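Putative TetR-family transcriptional regulator (Rhodococcus sp., PDB 2G3B) probably binds cis-regulatory DNA and represses transcription, as in other regulators of the TetR family. Local coordinates at residues A[55-68]-A[87-101]. Numbering follows the deposited sequence.
Sequences LNYINDRARAYRSE and EIQDRPEVVENSLAW. With GOL (glycerol), chain E.
Helix 55-66 and helix 92-101 run roughly antiparallel, at 141° between their directions, and their axes come within 10.0 Å. Ile-58 and Asn-97 have the closest CA atoms, 5.8 Å apart. In this all-helical TetR-type fold the contact joins helix 47-66, which follows the predicted helix-turn-helix, to helix 92-110 of the C-terminal region. At one end Ile-58 CD1 meets Ala-100 CB, and Leu-55 CD2 touches Trp-101 CZ3. Glycerol, probably from the crystallisation liquor, lies over one face of the Trp-101 ring. Arg-61 carries the polar centre. Its chain bends at chi3 (62°), and the guanidinium presents NE and NH2 side-on to Asn-97 OD1. Arg-61 NE and NH2 reach Asn-97 OD1 at 2.7 Å and 2.8 Å, both from the same face of the amide plane. NH2 also donates to the anti lone pair of Glu-96 OE1, a hydrogen bond within a salt bridge, and a water links NH1 to the same OE1. Glu-96 OE2 turns to Thr-14 of helix 2-23. A leucine in place of Arg-61 would probably leave buried Asn-97 OD1 without these two donors and Glu-96 without its ion-pair mate. Toward the other end, Val-94 CG2 sits over the Tyr-65 ring, 3.5 Å from its centroid. Arg-91 lies at the ring edge, its guanidinium nearly perpendicular to the ring, and pairs with Glu-68. Tyr-65 OH donates to Glu-93 OE2 at 2.7 Å, meeting it from above the carboxylate plane.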
loop_
_atom_site.group_PDB
_atom_site.type_symbol
_atom_site.label_atom_id
_atom_site.label_comp_id
_atom_site.label_asym_id
_atom_site.label_seq_id
_atom_site.Cartn_x
_atom_site.Cartn_y
_atom_site.Cartn_z
ATOM N N LEU A 55 -15.201 2.994 6.760
ATOM C CA LEU A 55 -14.562 3.137 5.460
ATOM C C LEU A 55 -15.146 4.343 4.710
ATOM O O LEU A 55 -14.404 5.192 4.235
ATOM C CB LEU A 55 -14.733 1.840 4.677
ATOM C CG LEU A 55 -13.690 0.757 4.925
ATOM C CD1 LEU A 55 -14.273 -0.631 4.574
ATOM C CD2 LEU A 55 -12.404 1.051 4.090
ATOM N N ASN A 56 -16.476 4.445 4.623
ATOM C CA ASN A 56 -17.083 5.529 3.845
ATOM C C ASN A 56 -16.864 6.922 4.482
ATOM O O ASN A 56 -16.650 7.913 3.766
ATOM C CB ASN A 56 -18.567 5.264 3.624
ATOM C CG ASN A 56 -18.815 4.285 2.499
ATOM O OD1 ASN A 56 -18.046 4.228 1.488
ATOM N ND2 ASN A 56 -19.845 3.478 2.668
ATOM N N TYR A 57 -16.949 6.985 5.809
ATOM C CA TYR A 57 -16.649 8.200 6.578
ATOM C C TYR A 57 -15.232 8.752 6.245
ATOM O O TYR A 57 -15.082 9.925 5.926
ATOM C CB TYR A 57 -16.776 7.873 8.063
ATOM C CG TYR A 57 -16.575 9.083 8.964
ATOM C CD1 TYR A 57 -17.593 10.005 9.126
ATOM C CD2 TYR A 57 -15.340 9.321 9.578
ATOM C CE1 TYR A 57 -17.417 11.135 9.921
ATOM C CE2 TYR A 57 -15.150 10.456 10.382
ATOM C CZ TYR A 57 -16.205 11.339 10.550
ATOM O OH TYR A 57 -16.073 12.463 11.354
ATOM N N ILE A 58 -14.227 7.880 6.313
ATOM C CA ILE A 58 -12.815 8.206 6.028
ATOM C C ILE A 58 -12.693 8.712 4.572
ATOM O O ILE A 58 -12.015 9.743 4.285
ATOM C CB ILE A 58 -11.933 6.948 6.291
ATOM C CG1 ILE A 58 -11.910 6.649 7.817
ATOM C CG2 ILE A 58 -10.533 7.113 5.766
ATOM C CD1 ILE A 58 -11.520 5.197 8.127
ATOM N N ASN A 59 -13.384 8.012 3.676
ATOM C CA ASN A 59 -13.383 8.436 2.239
ATOM C C ASN A 59 -14.052 9.806 2.040
ATOM O O ASN A 59 -13.527 10.651 1.308
ATOM C CB ASN A 59 -14.054 7.406 1.338
ATOM C CG ASN A 59 -13.873 7.723 -0.177
ATOM O OD1 ASN A 59 -12.769 8.002 -0.618
ATOM N ND2 ASN A 59 -14.959 7.763 -0.907
ATOM N N ASP A 60 -15.202 10.013 2.678
ATOM C CA ASP A 60 -15.841 11.326 2.718
ATOM C C ASP A 60 -14.949 12.413 3.289
ATOM O O ASP A 60 -14.899 13.495 2.736
ATOM C CB ASP A 60 -17.155 11.298 3.512
ATOM C CG ASP A 60 -18.255 10.525 2.784
ATOM O OD1 ASP A 60 -18.097 10.209 1.578
ATOM O OD2 ASP A 60 -19.265 10.218 3.409
ATOM N N ARG A 61 -14.256 12.121 4.385
ATOM C CA ARG A 61 -13.288 13.057 4.952
ATOM C C ARG A 61 -12.122 13.375 3.980
ATOM O O ARG A 61 -11.721 14.558 3.845
ATOM C CB ARG A 61 -12.744 12.500 6.276
ATOM C CG ARG A 61 -12.348 13.565 7.282
ATOM C CD ARG A 61 -12.393 13.052 8.740
ATOM N NE ARG A 61 -11.448 11.950 8.952
ATOM C CZ ARG A 61 -11.130 11.481 10.141
ATOM N NH1 ARG A 61 -11.721 12.022 11.226
ATOM N NH2 ARG A 61 -10.251 10.476 10.240
ATOM N N ALA A 62 -11.581 12.332 3.334
ATOM C CA ALA A 62 -10.460 12.469 2.371
ATOM C C ALA A 62 -10.923 13.285 1.175
ATOM O O ALA A 62 -10.212 14.163 0.709
ATOM C CB ALA A 62 -10.010 11.092 1.899
ATOM N N ARG A 63 -12.110 12.978 0.675
ATOM C CA ARG A 63 -12.725 13.777 -0.394
ATOM C C ARG A 63 -12.763 15.275 -0.141
ATOM O O ARG A 63 -12.461 16.041 -1.056
ATOM C CB ARG A 63 -14.104 13.264 -0.768
ATOM C CG ARG A 63 -14.516 13.719 -2.178
ATOM C CD ARG A 63 -15.729 13.000 -2.701
ATOM N NE ARG A 63 -16.827 13.018 -1.744
ATOM C CZ ARG A 63 -17.188 12.000 -0.967
ATOM N NH1 ARG A 63 -16.556 10.823 -1.040
ATOM N NH2 ARG A 63 -18.200 12.175 -0.115
ATOM N N ALA A 64 -13.128 15.697 1.071
ATOM C CA ALA A 64 -13.035 17.113 1.454
ATOM C C ALA A 64 -11.615 17.697 1.261
ATOM O O ALA A 64 -11.476 18.855 0.846
ATOM C CB ALA A 64 -13.487 17.311 2.897
ATOM N N TYR A 65 -10.568 16.930 1.599
ATOM C CA TYR A 65 -9.196 17.411 1.390
ATOM C C TYR A 65 -8.815 17.307 -0.101
ATOM O O TYR A 65 -7.995 18.096 -0.579
ATOM C CB TYR A 65 -8.180 16.682 2.284
ATOM C CG TYR A 65 -8.327 17.024 3.779
ATOM C CD1 TYR A 65 -9.102 16.231 4.629
ATOM C CD2 TYR A 65 -7.690 18.136 4.324
ATOM C CE1 TYR A 65 -9.241 16.538 5.994
ATOM C CE2 TYR A 65 -7.814 18.458 5.695
ATOM C CZ TYR A 65 -8.603 17.656 6.519
ATOM O OH TYR A 65 -8.743 17.991 7.868
ATOM N N ARG A 66 -9.424 16.356 -0.831
ATOM C CA ARG A 66 -9.156 16.201 -2.270
ATOM C C ARG A 66 -9.686 17.364 -3.125
ATOM O O ARG A 66 -9.186 17.635 -4.251
ATOM C CB ARG A 66 -9.731 14.885 -2.778
ATOM C CG ARG A 66 -8.939 13.735 -2.298
ATOM C CD ARG A 66 -9.243 12.480 -3.068
ATOM N NE ARG A 66 -10.586 11.926 -2.899
ATOM C CZ ARG A 66 -10.886 10.901 -2.093
ATOM N NH1 ARG A 66 -9.948 10.326 -1.351
ATOM N NH2 ARG A 66 -12.118 10.435 -2.047
ATOM N N SER A 67 -10.720 18.026 -2.620
ATOM C CA SER A 67 -11.346 19.118 -3.360
ATOM C C SER A 67 -11.126 20.485 -2.701
ATOM O O SER A 67 -11.620 21.510 -3.199
ATOM C CB SER A 67 -12.845 18.828 -3.577
ATOM O OG SER A 67 -13.503 18.527 -2.343
ATOM N N GLU A 68 -10.359 20.525 -1.606
ATOM C CA GLU A 68 -10.106 21.791 -0.897
ATOM C C GLU A 68 -9.520 22.858 -1.834
ATOM O O GLU A 68 -8.461 22.646 -2.441
ATOM C CB GLU A 68 -9.198 21.579 0.319
ATOM C CG GLU A 68 -9.139 22.800 1.266
ATOM C CD GLU A 68 -8.229 22.571 2.484
ATOM O OE1 GLU A 68 -7.445 21.598 2.465
ATOM O OE2 GLU A 68 -8.299 23.357 3.465
ATOM N N GLU A 87 -4.043 13.896 -0.426
ATOM C CA GLU A 87 -3.957 12.604 0.308
ATOM C C GLU A 87 -2.774 12.486 1.266
ATOM O O GLU A 87 -2.755 11.659 2.220
ATOM C CB GLU A 87 -3.832 11.468 -0.741
ATOM C CG GLU A 87 -4.970 11.383 -1.758
ATOM C CD GLU A 87 -6.316 10.974 -1.107
ATOM O OE1 GLU A 87 -6.319 10.372 -0.025
ATOM O OE2 GLU A 87 -7.365 11.261 -1.695
ATOM N N ILE A 88 -1.753 13.285 0.990
ATOM C CA ILE A 88 -0.496 13.223 1.730
ATOM C C ILE A 88 -0.095 14.613 2.184
ATOM O O ILE A 88 0.445 15.389 1.419
ATOM C CB ILE A 88 0.644 12.464 0.984
ATOM C CG1 ILE A 88 0.216 11.018 0.667
ATOM C CG2 ILE A 88 1.988 12.537 1.801
ATOM C CD1 ILE A 88 1.177 10.283 -0.284
ATOM N N GLN A 89 -0.382 14.893 3.467
ATOM C CA GLN A 89 -0.229 16.218 4.094
ATOM C C GLN A 89 0.021 16.011 5.554
ATOM O O GLN A 89 -0.516 15.075 6.137
ATOM C CB GLN A 89 -1.514 17.110 4.002
ATOM C CG GLN A 89 -2.121 17.244 2.635
ATOM C CD GLN A 89 -3.225 18.314 2.596
ATOM O OE1 GLN A 89 -2.994 19.473 2.959
ATOM N NE2 GLN A 89 -4.428 17.916 2.194
ATOM N N ASP A 90 0.870 16.855 6.130
ATOM C CA ASP A 90 1.154 16.857 7.569
ATOM C C ASP A 90 0.055 17.649 8.284
ATOM O O ASP A 90 0.309 18.768 8.793
ATOM C CB ASP A 90 2.490 17.567 7.851
ATOM C CG ASP A 90 3.692 16.819 7.309
ATOM O OD1 ASP A 90 3.633 15.572 7.200
ATOM O OD2 ASP A 90 4.717 17.488 6.957
ATOM N N ARG A 91 -1.161 17.128 8.220
ATOM C CA ARG A 91 -2.332 17.655 8.955
ATOM C C ARG A 91 -2.951 16.491 9.707
ATOM O O ARG A 91 -3.015 15.394 9.202
ATOM C CB ARG A 91 -3.403 18.218 8.043
ATOM C CG ARG A 91 -2.907 19.345 7.166
ATOM C CD ARG A 91 -4.064 20.267 6.870
ATOM N NE ARG A 91 -4.216 20.463 5.447
ATOM C CZ ARG A 91 -5.253 21.071 4.888
ATOM N NH1 ARG A 91 -6.250 21.552 5.639
ATOM N NH2 ARG A 91 -5.279 21.204 3.567
ATOM N N PRO A 92 -3.357 16.723 10.977
ATOM C CA PRO A 92 -3.744 15.607 11.834
ATOM C C PRO A 92 -4.814 14.707 11.250
ATOM O O PRO A 92 -4.652 13.480 11.317
ATOM C CB PRO A 92 -4.214 16.292 13.167
ATOM C CG PRO A 92 -3.614 17.679 13.100
ATOM C CD PRO A 92 -3.378 18.027 11.646
ATOM N N GLU A 93 -5.884 15.284 10.679
ATOM C CA GLU A 93 -6.943 14.491 10.078
ATOM C C GLU A 93 -6.494 13.664 8.886
ATOM O O GLU A 93 -6.948 12.533 8.718
ATOM C CB GLU A 93 -8.125 15.327 9.626
ATOM C CG GLU A 93 -9.052 15.801 10.767
ATOM C CD GLU A 93 -10.434 16.115 10.233
ATOM O OE1 GLU A 93 -11.362 16.128 11.040
ATOM O OE2 GLU A 93 -10.600 16.321 8.987
ATOM N N VAL A 94 -5.647 14.246 8.035
ATOM C CA VAL A 94 -5.141 13.542 6.863
ATOM C C VAL A 94 -4.256 12.395 7.282
ATOM O O VAL A 94 -4.316 11.326 6.678
ATOM C CB VAL A 94 -4.424 14.529 5.860
ATOM C CG1 VAL A 94 -3.784 13.798 4.682
ATOM C CG2 VAL A 94 -5.449 15.567 5.315
ATOM N N VAL A 95 -3.446 12.597 8.333
ATOM C CA VAL A 95 -2.553 11.537 8.801
ATOM C C VAL A 95 -3.422 10.413 9.348
ATOM O O VAL A 95 -3.204 9.211 9.082
ATOM C CB VAL A 95 -1.572 12.059 9.911
ATOM C CG1 VAL A 95 -0.902 10.917 10.664
ATOM C CG2 VAL A 95 -0.505 12.964 9.283
ATOM N N GLU A 96 -4.376 10.799 10.192
ATOM C CA GLU A 96 -5.270 9.786 10.761
ATOM C C GLU A 96 -6.033 9.022 9.688
ATOM O O GLU A 96 -6.131 7.800 9.763
ATOM C CB GLU A 96 -6.219 10.410 11.757
ATOM C CG GLU A 96 -6.988 9.310 12.491
ATOM C CD GLU A 96 -8.077 9.864 13.309
ATOM O OE1 GLU A 96 -9.108 10.237 12.727
ATOM O OE2 GLU A 96 -7.878 9.984 14.530
ATOM N N ASN A 97 -6.607 9.707 8.709
ATOM C CA ASN A 97 -7.351 9.017 7.640
ATOM C C ASN A 97 -6.447 7.993 6.978
ATOM O O ASN A 97 -6.854 6.896 6.657
ATOM C CB ASN A 97 -7.652 9.970 6.442
ATOM C CG ASN A 97 -8.942 10.722 6.602
ATOM O OD1 ASN A 97 -9.758 10.405 7.498
ATOM N ND2 ASN A 97 -9.161 11.748 5.715
ATOM N N SER A 98 -5.208 8.434 6.737
ATOM C CA SER A 98 -4.204 7.623 6.072
ATOM C C SER A 98 -3.793 6.377 6.874
ATOM O O SER A 98 -3.742 5.269 6.303
ATOM C CB SER A 98 -3.031 8.537 5.690
ATOM O OG SER A 98 -2.120 7.782 4.964
ATOM N N LEU A 99 -3.552 6.537 8.192
ATOM C CA LEU A 99 -3.309 5.427 9.073
ATOM C C LEU A 99 -4.448 4.419 9.079
ATOM O O LEU A 99 -4.179 3.213 9.017
ATOM C CB LEU A 99 -3.040 5.872 10.534
ATOM C CG LEU A 99 -1.753 6.631 10.766
ATOM C CD1 LEU A 99 -1.880 7.466 12.087
ATOM C CD2 LEU A 99 -0.560 5.582 10.793
ATOM N N ALA A 100 -5.690 4.901 9.205
ATOM C CA ALA A 100 -6.889 4.033 9.270
ATOM C C ALA A 100 -7.057 3.286 7.955
ATOM O O ALA A 100 -7.250 2.084 7.962
ATOM C CB ALA A 100 -8.136 4.848 9.582
ATOM N N TRP A 101 -6.859 3.975 6.820
ATOM C CA TRP A 101 -6.975 3.323 5.527
ATOM C C TRP A 101 -5.879 2.265 5.374
ATOM O O TRP A 101 -6.147 1.169 4.920
ATOM C CB TRP A 101 -6.861 4.374 4.406
ATOM C CG TRP A 101 -7.185 3.856 3.096
ATOM C CD1 TRP A 101 -6.304 3.330 2.162
ATOM C CD2 TRP A 101 -8.486 3.804 2.506
ATOM N NE1 TRP A 101 -7.019 2.944 1.044
ATOM C CE2 TRP A 101 -8.348 3.222 1.228
ATOM C CE3 TRP A 101 -9.769 4.148 2.954
ATOM C CZ2 TRP A 101 -9.450 3.019 0.367
ATOM C CZ3 TRP A 101 -10.854 3.941 2.109
ATOM C CH2 TRP A 101 -10.677 3.382 0.822
HETATM C C1 GOL E . -9.486 7.061 0.894
HETATM O O1 GOL E . -10.313 7.879 0.081
HETATM C C2 GOL E . -8.104 7.681 1.091
HETATM O O2 GOL E . -8.122 9.049 0.742
HETATM C C3 GOL E . -7.072 6.898 0.309
HETATM O O3 GOL E . -5.755 6.926 0.851
HETATM O O HOH W 1 -11.386 10.887 13.890
HETATM O O HOH W 2 -6.564 18.074 9.775
#